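Putative sugar isomerase (Parabacteroides distasonis, PDB 3LMZ) is probably a sugar isomerase of the xylose isomerase-like TIM-barrel family, although its substrate and reaction are not established. Local coordinates at residues Y129-H134 and T145-H150; G135-T140 and S196-V201; G165-N170 and V175-K180; I203-G208 and I247-A252; L230-D235 and L241-S246. All coordinates share one frame; numbering follows the deposited sequence.

Contact 1 (Y129-H134 and T145-H150); sequences YAIHLH and TDVWVH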
# COMPACT_ATOMS: atom_id res chain seq x y z
N TYR A 129 6.18 -30.21 -4.53
CA TYR A 129 5.09 -30.29 -3.60
C TYR A 129 5.47 -29.52 -2.33
O TYR A 129 6.46 -29.85 -1.67
CB TYR A 129 4.81 -31.75 -3.23
CG TYR A 129 3.55 -31.99 -2.46
CD1 TYR A 129 3.51 -31.75 -1.09
CD2 TYR A 129 2.39 -32.50 -3.04
CE1 TYR A 129 2.37 -31.98 -0.35
CE2 TYR A 129 1.26 -32.73 -2.31
CZ TYR A 129 1.26 -32.52 -0.96
OH TYR A 129 0.11 -32.76 -0.24
N ALA A 130 4.72 -28.47 -2.02
CA ALA A 130 5.02 -27.53 -0.95
C ALA A 130 3.95 -27.68 0.14
O ALA A 130 2.81 -27.35 -0.10
CB ALA A 130 5.04 -26.09 -1.47
N ILE A 131 4.35 -28.17 1.30
CA ILE A 131 3.43 -28.40 2.44
C ILE A 131 3.19 -27.05 3.16
O ILE A 131 4.15 -26.37 3.59
CB ILE A 131 4.00 -29.42 3.45
CG1 ILE A 131 4.15 -30.79 2.79
CG2 ILE A 131 3.08 -29.48 4.68
CD1 ILE A 131 5.02 -31.76 3.49
N HIS A 132 1.91 -26.66 3.30
CA HIS A 132 1.57 -25.39 3.98
C HIS A 132 1.58 -25.55 5.50
O HIS A 132 0.65 -26.11 6.05
CB HIS A 132 0.23 -24.81 3.50
CG HIS A 132 0.01 -23.41 3.98
ND1 HIS A 132 -1.23 -22.85 4.19
CD2 HIS A 132 0.90 -22.45 4.32
CE1 HIS A 132 -1.09 -21.61 4.64
NE2 HIS A 132 0.19 -21.33 4.74
N LEU A 133 2.57 -24.94 6.13
CA LEU A 133 2.66 -24.95 7.60
C LEU A 133 1.63 -23.99 8.16
O LEU A 133 1.26 -23.03 7.53
CB LEU A 133 4.08 -24.65 8.05
CG LEU A 133 4.60 -23.23 7.82
CD1 LEU A 133 4.27 -22.29 9.01
CD2 LEU A 133 6.13 -23.13 7.49
N HIS A 134 1.17 -24.28 9.39
CA HIS A 134 -0.10 -23.76 9.89
C HIS A 134 -0.11 -23.07 11.23
O HIS A 134 -1.16 -22.55 11.61
CB HIS A 134 -1.14 -24.87 9.91
CG HIS A 134 -1.70 -25.17 8.56
ND1 HIS A 134 -1.94 -26.45 8.13
CD2 HIS A 134 -2.09 -24.34 7.56
CE1 HIS A 134 -2.42 -26.40 6.89
NE2 HIS A 134 -2.55 -25.13 6.54
N THR A 145 10.31 -26.05 10.88
CA THR A 145 11.15 -27.15 11.38
C THR A 145 10.42 -28.46 11.30
O THR A 145 11.00 -29.48 10.92
CB THR A 145 11.58 -26.91 12.82
OG1 THR A 145 12.33 -25.69 12.86
CG2 THR A 145 12.38 -28.13 13.38
N ASP A 146 9.12 -28.45 11.60
CA ASP A 146 8.35 -29.69 11.54
C ASP A 146 8.24 -30.20 10.10
O ASP A 146 8.34 -31.40 9.88
CB ASP A 146 6.96 -29.51 12.09
CG ASP A 146 6.22 -30.82 12.19
OD1 ASP A 146 6.61 -31.64 13.06
OD2 ASP A 146 5.28 -31.08 11.40
N VAL A 147 8.10 -29.33 9.13
CA VAL A 147 8.05 -29.76 7.75
C VAL A 147 9.38 -30.28 7.33
O VAL A 147 9.45 -31.37 6.73
CB VAL A 147 7.58 -28.67 6.78
CG1 VAL A 147 7.62 -29.19 5.33
CG2 VAL A 147 6.19 -28.20 7.14
N TRP A 148 10.45 -29.60 7.74
CA TRP A 148 11.80 -30.03 7.46
C TRP A 148 12.05 -31.44 7.97
O TRP A 148 12.52 -32.29 7.23
CB TRP A 148 12.81 -29.07 8.05
CG TRP A 148 14.26 -29.41 7.78
CD1 TRP A 148 15.17 -30.02 8.65
CD2 TRP A 148 14.97 -29.21 6.55
NE1 TRP A 148 16.40 -30.14 8.02
CE2 TRP A 148 16.30 -29.66 6.74
CE3 TRP A 148 14.62 -28.62 5.33
CZ2 TRP A 148 17.28 -29.52 5.74
CZ3 TRP A 148 15.60 -28.48 4.36
CH2 TRP A 148 16.90 -28.94 4.55
N VAL A 149 11.75 -31.67 9.25
CA VAL A 149 12.06 -32.96 9.86
C VAL A 149 11.30 -34.10 9.17
O VAL A 149 11.80 -35.22 9.05
CB VAL A 149 11.78 -32.95 11.41
CG1 VAL A 149 12.45 -31.75 12.07
CG2 VAL A 149 10.29 -32.97 11.70
N HIS A 150 10.09 -33.81 8.69
CA HIS A 150 9.25 -34.83 8.00
C HIS A 150 9.58 -35.03 6.52
O HIS A 150 9.12 -35.99 5.91
CB HIS A 150 7.77 -34.50 8.18
CG HIS A 150 7.26 -34.85 9.53
ND1 HIS A 150 7.28 -33.97 10.60
CD2 HIS A 150 6.78 -36.02 10.01
CE1 HIS A 150 6.81 -34.58 11.67
NE2 HIS A 150 6.48 -35.81 11.34

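Contact 2 (G135-T140 and S196-V201); sequences GPDIKT and SSKAGV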
# COMPACT_ATOMS: atom_id res chain seq x y z
N GLY A 135 1.03 -23.01 11.90
CA GLY A 135 1.15 -22.29 13.16
C GLY A 135 0.62 -23.04 14.36
O GLY A 135 0.26 -24.22 14.29
N PRO A 136 0.63 -22.35 15.49
CA PRO A 136 0.45 -23.01 16.76
C PRO A 136 -0.95 -23.50 17.05
O PRO A 136 -1.06 -24.29 17.99
CB PRO A 136 0.83 -21.93 17.78
CG PRO A 136 0.51 -20.64 17.09
CD PRO A 136 0.88 -20.92 15.63
N ASP A 137 -1.96 -23.11 16.30
CA ASP A 137 -3.35 -23.61 16.53
C ASP A 137 -3.61 -25.03 15.96
O ASP A 137 -4.63 -25.66 16.29
CB ASP A 137 -4.38 -22.66 15.90
CG ASP A 137 -4.40 -21.27 16.54
OD1 ASP A 137 -4.63 -21.16 17.75
OD2 ASP A 137 -4.19 -20.30 15.80
N ILE A 138 -2.70 -25.53 15.10
CA ILE A 138 -2.92 -26.76 14.34
C ILE A 138 -1.81 -27.79 14.67
O ILE A 138 -0.64 -27.43 14.77
CB ILE A 138 -2.94 -26.40 12.81
CG1 ILE A 138 -4.20 -25.59 12.49
CG2 ILE A 138 -2.87 -27.61 11.96
CD1 ILE A 138 -4.19 -24.22 12.98
N LYS A 139 -2.18 -29.06 14.86
CA LYS A 139 -1.23 -30.06 15.35
C LYS A 139 -0.21 -30.51 14.33
O LYS A 139 0.95 -30.84 14.67
CB LYS A 139 -1.96 -31.30 15.93
CG LYS A 139 -2.49 -31.09 17.36
N THR A 140 -0.63 -30.58 13.07
CA THR A 140 0.19 -31.08 12.01
C THR A 140 0.82 -29.92 11.26
O THR A 140 0.14 -28.96 10.92
CB THR A 140 -0.64 -31.90 11.05
OG1 THR A 140 -1.35 -32.91 11.80
CG2 THR A 140 0.26 -32.56 10.00
N SER A 196 4.47 -12.62 17.99
CA SER A 196 5.13 -13.91 17.77
C SER A 196 4.60 -14.97 18.76
O SER A 196 5.38 -15.64 19.47
CB SER A 196 6.65 -13.73 17.92
OG SER A 196 6.98 -13.08 19.16
N SER A 197 3.29 -15.18 18.75
CA SER A 197 2.59 -16.12 19.62
C SER A 197 1.27 -16.49 19.00
O SER A 197 0.82 -15.89 18.05
CB SER A 197 2.34 -15.51 21.01
OG SER A 197 1.39 -14.46 20.94
N LYS A 198 0.63 -17.49 19.57
CA LYS A 198 -0.72 -17.89 19.15
C LYS A 198 -1.73 -16.72 19.15
O LYS A 198 -2.61 -16.64 18.28
CB LYS A 198 -1.22 -19.11 19.96
CG LYS A 198 -2.65 -19.56 19.60
CD LYS A 198 -3.17 -20.67 20.53
CE LYS A 198 -2.80 -22.04 20.03
NZ LYS A 198 -3.63 -23.12 20.67
N ALA A 199 -1.55 -15.81 20.10
CA ALA A 199 -2.40 -14.61 20.22
C ALA A 199 -2.18 -13.59 19.12
O ALA A 199 -3.01 -12.67 18.98
CB ALA A 199 -2.23 -13.93 21.59
N GLY A 200 -1.09 -13.69 18.37
CA GLY A 200 -0.88 -12.80 17.22
C GLY A 200 -1.99 -12.98 16.20
O GLY A 200 -2.35 -14.10 15.86
N VAL A 201 -2.56 -11.87 15.72
CA VAL A 201 -3.55 -11.91 14.66
C VAL A 201 -3.03 -11.26 13.38
O VAL A 201 -2.03 -10.56 13.40
CB VAL A 201 -4.86 -11.27 15.10
CG1 VAL A 201 -5.35 -11.98 16.38
CG2 VAL A 201 -4.69 -9.76 15.31

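Contact 3 (G165-N170 and V175-K180); sequences GHDLRN and VADLKK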
# COMPACT_ATOMS: atom_id res chain seq x y z
N GLY A 165 3.96 -15.76 8.60
CA GLY A 165 3.12 -15.35 9.70
C GLY A 165 2.88 -16.48 10.67
O GLY A 165 3.02 -16.33 11.90
N HIS A 166 2.48 -17.63 10.15
CA HIS A 166 2.28 -18.79 11.02
C HIS A 166 3.58 -19.26 11.69
O HIS A 166 3.56 -19.67 12.86
CB HIS A 166 1.63 -19.93 10.27
CG HIS A 166 0.21 -19.66 9.93
ND1 HIS A 166 -0.64 -18.99 10.80
CD2 HIS A 166 -0.53 -19.98 8.84
CE1 HIS A 166 -1.84 -18.92 10.25
NE2 HIS A 166 -1.79 -19.49 9.06
N ASP A 167 4.69 -19.17 10.98
CA ASP A 167 5.97 -19.53 11.57
C ASP A 167 6.28 -18.62 12.77
O ASP A 167 6.66 -19.10 13.83
CB ASP A 167 7.07 -19.44 10.49
CG ASP A 167 8.26 -20.40 10.73
OD1 ASP A 167 8.07 -21.58 11.07
OD2 ASP A 167 9.38 -19.90 10.48
N LEU A 168 6.11 -17.30 12.59
CA LEU A 168 6.42 -16.37 13.66
C LEU A 168 5.47 -16.61 14.83
O LEU A 168 5.87 -16.54 15.99
CB LEU A 168 6.43 -14.93 13.21
CG LEU A 168 7.03 -13.88 14.19
CD1 LEU A 168 8.56 -13.86 14.17
CD2 LEU A 168 6.52 -12.45 13.90
N ARG A 169 4.20 -16.89 14.54
CA ARG A 169 3.21 -17.16 15.61
C ARG A 169 3.54 -18.42 16.39
O ARG A 169 3.14 -18.52 17.58
CB ARG A 169 1.81 -17.25 15.07
CG ARG A 169 1.28 -15.89 14.63
CD ARG A 169 -0.12 -16.02 14.00
NE ARG A 169 -1.06 -16.58 14.94
CZ ARG A 169 -1.59 -17.82 14.86
NH1 ARG A 169 -1.31 -18.62 13.87
NH2 ARG A 169 -2.43 -18.23 15.82
N ASN A 170 4.25 -19.37 15.77
CA ASN A 170 4.74 -20.51 16.50
C ASN A 170 6.02 -20.21 17.32
O ASN A 170 6.57 -21.16 17.94
CB ASN A 170 5.00 -21.73 15.59
CG ASN A 170 4.76 -23.03 16.31
OD1 ASN A 170 3.70 -23.22 16.92
ND2 ASN A 170 5.74 -23.93 16.27
N VAL A 175 12.94 -15.76 8.95
CA VAL A 175 14.12 -15.44 8.18
C VAL A 175 15.23 -16.48 8.47
O VAL A 175 15.83 -16.97 7.54
CB VAL A 175 14.60 -13.97 8.48
CG1 VAL A 175 15.87 -13.66 7.72
CG2 VAL A 175 13.44 -12.95 8.18
N ALA A 176 15.43 -16.85 9.74
CA ALA A 176 16.42 -17.89 10.08
C ALA A 176 15.96 -19.25 9.57
O ALA A 176 16.78 -20.07 9.12
CB ALA A 176 16.73 -17.93 11.59
N ASP A 177 14.64 -19.50 9.58
CA ASP A 177 14.13 -20.76 9.01
C ASP A 177 14.40 -20.83 7.48
O ASP A 177 14.79 -21.86 6.94
CB ASP A 177 12.66 -20.97 9.35
CG ASP A 177 12.46 -21.39 10.78
OD1 ASP A 177 13.44 -21.65 11.51
OD2 ASP A 177 11.30 -21.39 11.22
N LEU A 178 14.16 -19.71 6.80
CA LEU A 178 14.48 -19.64 5.36
C LEU A 178 15.98 -19.94 5.09
O LEU A 178 16.31 -20.72 4.18
CB LEU A 178 14.05 -18.29 4.74
CG LEU A 178 14.46 -18.09 3.27
CD1 LEU A 178 13.77 -19.11 2.30
CD2 LEU A 178 14.12 -16.63 2.89
N LYS A 179 16.87 -19.36 5.92
CA LYS A 179 18.32 -19.62 5.79
C LYS A 179 18.60 -21.13 5.93
O LYS A 179 19.28 -21.72 5.10
CB LYS A 179 19.14 -18.83 6.80
CG LYS A 179 20.66 -19.00 6.64
CD LYS A 179 21.44 -18.44 7.85
CE LYS A 179 21.56 -16.93 7.80
NZ LYS A 179 22.20 -16.38 9.04
N LYS A 180 18.06 -21.74 6.99
CA LYS A 180 18.29 -23.18 7.22
C LYS A 180 17.74 -24.05 6.11
O LYS A 180 18.41 -25.01 5.64
CB LYS A 180 17.65 -23.61 8.56
CG LYS A 180 18.38 -23.08 9.77
CD LYS A 180 17.80 -23.61 11.07
CE LYS A 180 16.42 -23.03 11.36
NZ LYS A 180 15.94 -23.36 12.73

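Contact 4 (I203-G208 and I247-A252); sequences IEIGRG and IGYFKA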
# COMPACT_ATOMS: atom_id res chain seq x y z
N ILE A 203 -2.61 -8.72 10.28
CA ILE A 203 -2.63 -7.26 10.16
C ILE A 203 -1.98 -6.89 8.83
O ILE A 203 -1.23 -7.66 8.28
CB ILE A 203 -1.97 -6.57 11.38
CG1 ILE A 203 -2.32 -5.08 11.48
CG2 ILE A 203 -0.43 -6.82 11.44
CD1 ILE A 203 -1.93 -4.45 12.81
N GLU A 204 -2.19 -5.66 8.40
CA GLU A 204 -1.64 -5.13 7.16
C GLU A 204 -0.12 -5.23 7.23
O GLU A 204 0.46 -4.91 8.25
CB GLU A 204 -2.07 -3.67 6.99
CG GLU A 204 -3.53 -3.50 6.73
CD GLU A 204 -4.41 -3.38 7.98
OE1 GLU A 204 -4.04 -3.80 9.10
OE2 GLU A 204 -5.57 -2.86 7.85
N ILE A 205 0.52 -5.59 6.11
CA ILE A 205 1.96 -5.70 6.04
C ILE A 205 2.57 -4.35 6.36
O ILE A 205 2.16 -3.30 5.83
CB ILE A 205 2.44 -6.20 4.65
CG1 ILE A 205 2.08 -7.69 4.54
CG2 ILE A 205 3.94 -5.91 4.45
CD1 ILE A 205 2.53 -8.34 3.25
N GLY A 206 3.53 -4.39 7.29
CA GLY A 206 4.20 -3.20 7.78
C GLY A 206 3.74 -2.77 9.17
O GLY A 206 4.51 -2.12 9.89
N ARG A 207 2.50 -3.10 9.51
CA ARG A 207 1.91 -2.76 10.82
C ARG A 207 2.27 -3.75 11.91
O ARG A 207 2.05 -3.46 13.08
CB ARG A 207 0.39 -2.62 10.74
CG ARG A 207 -0.06 -1.58 9.82
CD ARG A 207 -1.54 -1.33 10.01
NE ARG A 207 -2.22 -0.55 8.97
CZ ARG A 207 -3.43 -0.08 9.08
NH1 ARG A 207 -4.08 -0.17 10.24
NH2 ARG A 207 -3.94 0.54 8.08
N GLY A 208 2.69 -4.94 11.53
CA GLY A 208 2.93 -6.04 12.47
C GLY A 208 4.39 -6.25 12.79
O GLY A 208 5.19 -5.33 12.77
N ILE A 247 0.32 -4.69 -0.16
CA ILE A 247 1.05 -4.78 -1.40
C ILE A 247 1.94 -3.55 -1.58
O ILE A 247 3.12 -3.66 -1.99
CB ILE A 247 0.08 -5.04 -2.60
CG1 ILE A 247 -0.51 -6.46 -2.52
CG2 ILE A 247 0.79 -4.73 -3.91
CD1 ILE A 247 0.49 -7.63 -2.57
N GLY A 248 1.41 -2.37 -1.32
CA GLY A 248 2.23 -1.18 -1.40
C GLY A 248 3.43 -1.19 -0.49
O GLY A 248 4.51 -0.86 -0.89
N TYR A 249 3.21 -1.58 0.76
CA TYR A 249 4.28 -1.63 1.73
C TYR A 249 5.33 -2.65 1.22
O TYR A 249 6.54 -2.43 1.19
CB TYR A 249 3.79 -1.97 3.11
CG TYR A 249 4.75 -1.62 4.23
CD1 TYR A 249 5.83 -2.40 4.51
CD2 TYR A 249 4.55 -0.46 5.00
CE1 TYR A 249 6.76 -2.02 5.52
CE2 TYR A 249 5.43 -0.10 5.99
CZ TYR A 249 6.54 -0.87 6.24
OH TYR A 249 7.42 -0.48 7.21
N PHE A 250 4.91 -3.84 0.80
CA PHE A 250 5.81 -4.89 0.38
C PHE A 250 6.56 -4.49 -0.89
O PHE A 250 7.76 -4.82 -1.06
CB PHE A 250 5.04 -6.20 0.14
CG PHE A 250 5.93 -7.39 -0.13
CD1 PHE A 250 6.51 -8.07 0.90
CD2 PHE A 250 6.21 -7.77 -1.42
CE1 PHE A 250 7.35 -9.17 0.66
CE2 PHE A 250 7.07 -8.84 -1.67
CZ PHE A 250 7.64 -9.51 -0.63
N LYS A 251 5.89 -3.81 -1.83
CA LYS A 251 6.59 -3.35 -3.04
C LYS A 251 7.75 -2.41 -2.64
O LYS A 251 8.86 -2.49 -3.16
CB LYS A 251 5.65 -2.63 -4.00
CG LYS A 251 4.73 -3.54 -4.81
CD LYS A 251 3.78 -2.68 -5.68
CE LYS A 251 2.88 -3.51 -6.57
NZ LYS A 251 2.02 -2.63 -7.46
N ALA A 252 7.46 -1.49 -1.73
CA ALA A 252 8.48 -0.57 -1.28
C ALA A 252 9.63 -1.27 -0.62
O ALA A 252 10.77 -0.95 -0.92
CB ALA A 252 7.91 0.51 -0.35

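Contact 5 (L230-D235 and L241-S246); sequences LEYEKD and LGIAES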
# COMPACT_ATOMS: atom_id res chain seq x y z
N LEU A 230 0.73 -13.20 -1.28
CA LEU A 230 0.03 -12.60 -0.17
C LEU A 230 -1.19 -13.37 0.22
O LEU A 230 -2.07 -13.64 -0.59
CB LEU A 230 -0.35 -11.12 -0.47
CG LEU A 230 -1.22 -10.42 0.57
CD1 LEU A 230 -0.50 -10.25 1.89
CD2 LEU A 230 -1.79 -9.07 0.04
N GLU A 231 -1.23 -13.77 1.48
CA GLU A 231 -2.41 -14.44 2.05
C GLU A 231 -2.95 -13.57 3.16
O GLU A 231 -2.49 -13.57 4.31
CB GLU A 231 -2.07 -15.85 2.55
CG GLU A 231 -3.30 -16.62 2.93
CD GLU A 231 -3.01 -18.09 3.18
OE1 GLU A 231 -2.17 -18.39 4.08
OE2 GLU A 231 -3.64 -18.92 2.49
N TYR A 232 -3.90 -12.73 2.78
CA TYR A 232 -4.44 -11.68 3.65
C TYR A 232 -5.68 -12.14 4.39
O TYR A 232 -6.70 -12.44 3.75
CB TYR A 232 -4.77 -10.39 2.86
CG TYR A 232 -5.02 -9.23 3.75
CD1 TYR A 232 -3.98 -8.69 4.45
CD2 TYR A 232 -6.26 -8.68 3.88
CE1 TYR A 232 -4.20 -7.60 5.37
CE2 TYR A 232 -6.49 -7.56 4.73
CZ TYR A 232 -5.46 -7.08 5.50
OH TYR A 232 -5.69 -6.00 6.35
N GLU A 233 -5.58 -12.29 5.72
CA GLU A 233 -6.61 -12.95 6.55
C GLU A 233 -7.17 -12.03 7.61
O GLU A 233 -7.39 -12.37 8.75
CB GLU A 233 -6.04 -14.21 7.22
CG GLU A 233 -5.42 -15.18 6.19
CD GLU A 233 -4.63 -16.37 6.77
OE1 GLU A 233 -3.83 -16.28 7.81
OE2 GLU A 233 -4.78 -17.41 6.09
N LYS A 234 -7.39 -10.81 7.22
CA LYS A 234 -8.04 -9.80 8.03
C LYS A 234 -9.14 -9.18 7.18
O LYS A 234 -8.99 -9.07 5.95
CB LYS A 234 -7.01 -8.75 8.41
CG LYS A 234 -7.61 -7.47 9.06
CD LYS A 234 -6.56 -6.57 9.62
CE LYS A 234 -7.15 -5.25 10.22
NZ LYS A 234 -6.06 -4.48 10.91
N ASP A 235 -10.28 -8.81 7.76
CA ASP A 235 -11.37 -8.16 7.07
C ASP A 235 -11.81 -8.92 5.80
O ASP A 235 -12.00 -8.36 4.74
CB ASP A 235 -10.99 -6.73 6.69
CG ASP A 235 -10.79 -5.84 7.90
OD1 ASP A 235 -11.44 -6.05 8.97
OD2 ASP A 235 -9.97 -4.90 7.81
N LEU A 241 -8.94 -2.82 0.87
CA LEU A 241 -8.10 -1.76 1.37
C LEU A 241 -6.82 -2.28 2.05
O LEU A 241 -5.74 -1.72 1.91
CB LEU A 241 -8.91 -0.85 2.31
CG LEU A 241 -8.48 0.61 2.45
CD1 LEU A 241 -8.87 1.46 1.24
CD2 LEU A 241 -9.12 1.11 3.72
N GLY A 242 -6.97 -3.38 2.79
CA GLY A 242 -5.85 -4.00 3.48
C GLY A 242 -4.91 -4.76 2.57
O GLY A 242 -3.68 -4.74 2.74
N ILE A 243 -5.49 -5.44 1.60
CA ILE A 243 -4.72 -6.10 0.53
C ILE A 243 -3.83 -5.06 -0.15
O ILE A 243 -2.60 -5.21 -0.25
CB ILE A 243 -5.62 -6.81 -0.51
CG1 ILE A 243 -6.32 -8.04 0.10
CG2 ILE A 243 -4.75 -7.20 -1.69
CD1 ILE A 243 -7.51 -8.50 -0.76
N ALA A 244 -4.41 -3.94 -0.53
CA ALA A 244 -3.66 -2.92 -1.33
C ALA A 244 -2.60 -2.20 -0.52
O ALA A 244 -1.48 -2.06 -0.97
CB ALA A 244 -4.66 -1.90 -1.92
N GLU A 245 -2.92 -1.90 0.76
CA GLU A 245 -1.89 -1.31 1.62
C GLU A 245 -0.74 -2.28 1.82
O GLU A 245 0.43 -1.91 1.76
CB GLU A 245 -2.46 -0.96 3.00
CG GLU A 245 -1.43 -0.35 3.96
CD GLU A 245 -1.97 0.03 5.33
OE1 GLU A 245 -3.23 0.17 5.44
OE2 GLU A 245 -1.12 0.25 6.22
N SER A 246 -1.05 -3.57 2.04
CA SER A 246 -0.02 -4.54 2.28
C SER A 246 0.90 -4.69 1.04
O SER A 246 2.14 -4.82 1.18
CB SER A 246 -0.64 -5.89 2.56
OG SER A 246 -1.37 -5.96 3.77

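Contact 1 (Y129-H134 and T145-H150)
With chi1 at 177°, Val-147 sets CG1 trans to its backbone nitrogen and turns both methyls toward Ile-131 on the neighbouring strand. Ile-131 has chi1 of -63°, which puts CG1 beside its own nitrogen and CG2 trans to it. The two side chains run alongside each other, pointing opposite ways. Val-147 CG1 lies 4.1 Å from both CB and CD1 of Ile-131, so this methyl lies alongside the isoleucine chain from CB to its tip. The other methyl, Val-147 CG2, meets Ile-131 CG2 at 4.2 Å. It also reaches Leu-133 CB at 4.2 Å, just beyond the end of the strand. Val-147 therefore spans two residues that both turn toward the helix, and the contact across the segments is purely apolar. Leu-115 and Pro-110 extend the packing around Ile-131, and Met-160 touches Val-147.

Farther along the helix, His-150 folds back on its own chain. Its ND1 donates to Asp-146 O at 2.9 Å, and the oxygen lies in the imidazole plane. His-150 N reaches the same oxygen at 3.2 Å from the opposite face of the carbonyl plane. Two bonds hold this oxygen, and the ND1 bond sets the rotation of the ring, which also stacks on Tyr-112.

His-132 and His-134 are hydrogen-bonded to a citrate probably from the crystallisation liquor. Ile-131 faces helix 144-151, while His-132 turns to the other side, toward the citrate, as in the beta-alpha-beta units of a TIM barrel.

Contact 2 (G135-T140 and S196-V201)
Pro-136 and Lys-198 form the tight part of this contact between two loops. Pro-136 CG sits 3.6 Å from Lys-198 CA and 3.7 Å from Lys-198 CB, so the proline ring lies against the root of the lysine chain. Beyond CB the lysine bends round the carboxylate of Asp-137. Lys-198 CG lies 3.1 Å from Asp-137 OD1, and the bend at chi3 (-88°) curls the chain so that CE comes back to 3.1 Å from the same oxygen. Lys-198 CE also comes within 3.5 Å of Pro-136 O.

The solvent side is looser. Lys-198 NZ stands 3.7 Å from Asp-137 OD1, a long salt bridge, and both residues are exposed. The firmer partner of Asp-137 is Arg-169, which forms a salt bridge with OD2. Arg-169 also donates to the carbonyl oxygens of Lys-198 and Gly-200, so one guanidinium ties the two loops together.

Each segment makes a type I beta turn, Gly-135 to Ile-138 and Ser-197 to Gly-200. These turns belong to loops that follow strands 128-132 and 185-193, at the C-terminal strand ends where TIM barrels carry their active sites.

Contact 3 (G165-N170 and V175-K180)
Two short helices in succession, 164-169 and 174-181, follow strand 158-163 of the barrel and meet through the carboxylates of Asp-167 and Asp-177. Asp-167 OD2 and Asp-177 OD2 are 2.5 Å apart. Two acid oxygens this close suggest that one of the groups probably carries a proton. Asp-167 OD1 is 3.2 Å from the same Asp-177 OD2, so Asp-177 OD2 lies near both oxygens of Asp-167, much closer to OD2. The two planes are turned 57° against each other. Asp-167 reaches across because its chi1 of -152° swings CG away from its own nitrogen. Asp-177 CB is also close, 3.6 Å from Asp-167 OD2. Both residues are buried, which would favour a neutral acid over two full charges.

The second oxygens have other partners. Asp-167 OD1 accepts a hydrogen bond from Ala-144 N, at the start of helix 144-151. Asp-177 OD1 faces Lys-180 NZ at 3.3 Å, a weak bond within a salt bridge. That lysine was modelled in two conformers, so this link is less certain. In the TIM barrel, a strand is normally followed by one helix on the outside. Here helix 164-169 comes first, directly after strand 158-163, and helix 174-181 then packs against helix 212-221 through Leu-178.

Helix 164-169 also has a side facing the citrate. His-166 NE2 is hydrogen-bonded to it, and His-166 N takes Asp-163 OD1 as its acceptor.

Contact 4 (I203-G208 and I247-A252)
The turn from Glu-204 to Arg-207 brings Gly-206 against Tyr-249 on helix 240-256, with their CA atoms 6.3 Å apart. It is a type II beta turn, closed by Arg-207 N donating to Glu-204 O at 3.0 Å. Gly-206 has phi of 104°, a backbone shape that favours glycine. Asp-192 OD2 holds the loop by accepting from the nitrogens of Gly-206 and Gly-208.

The glycine CA sits over the tyrosine face. Gly-206 CA is 3.5 Å from the centroid of the Tyr-249 ring and 8° off its normal, a CH-pi contact centred on the face. With no side chain on Gly-206, its CA can come this close to the ring. Tyr-249 CB also comes to 3.4 Å from Ile-205 O. Ile-205 CG2 touches Tyr-249 CD1 at 4.0 Å, and it reaches toward Phe-250 CB at 4.5 Å. The hydroxyl of Tyr-249 is hydrogen-bonded to Asp-255 of the second subunit.

Around the contact, Ile-205 packs on Phe-212 of helix 212-221 and on Leu-230 of strand 227-230. Phe-250 touches Ile-216 of helix 212-221 and Ile-190 of strand 185-193. The second subunit lies against this same region of helix 240-256: its Ala-252 packs on Tyr-249 and on Ala-252.

Contact 5 (L230-D235 and L241-S246)
Tyr-232 lays one ring face over the peptide between Gly-242 and Ile-243. Gly-242 C stands 3.7 Å above the ring plane, nearer the ring's edge than its middle. The hydroxyl end reaches Gly-242 CA, with OH at 3.5 Å from it; the bare CA of Gly-242 lets the phenol come this near. A chi1 of -167° extends the ring toward the helix. At its near end, Tyr-232 CD2 meets Ile-243 CG1 at 3.8 Å. Leu-230 adds the last apolar piece, its CD2 3.9 Å from Ile-243 CG2.

The segment starts on the last residue of strand 227-230 and continues into the loop after it. That strand pairs with strand 19-22 to bring the barrel round on itself, and helix 240-256 is the last of the chain. Glu-231 in the same loop is hydrogen-bonded to the citrate and bridged to Lys-191.

Ser-246 lies obliquely beside the ring, its OG 3.6 Å from Tyr-232 CE1. That hydroxyl donates to Gly-242 O at 2.8 Å. Ser-246 N donates to the same oxygen at 3.0 Å, from the opposite face of the carbonyl plane. The hydroxyl also accepts from Ile-205 N, which links the helix to the 203-208 loop.

From the N terminus, contact 1 is a short closure from strand 128-132 to the next helix, 144-151. Contact 2 opens at 135-140, inside that first span, and closes at 196-201, so the two cross. Contact 3 falls within the span of contact 2 and joins the helices 164-169 and 174-181. Arg-169 of contact 3 bonds to both loops of contact 2. Contact 4 then closes from the 203-208 loop to helix 240-256. Contact 5 lies within its span and uses the same helix, from strand 227-230. Salt bridges Glu-204 to Lys-234 and Arg-207 to Glu-245 join contacts 4 and 5, and both touch the second subunit.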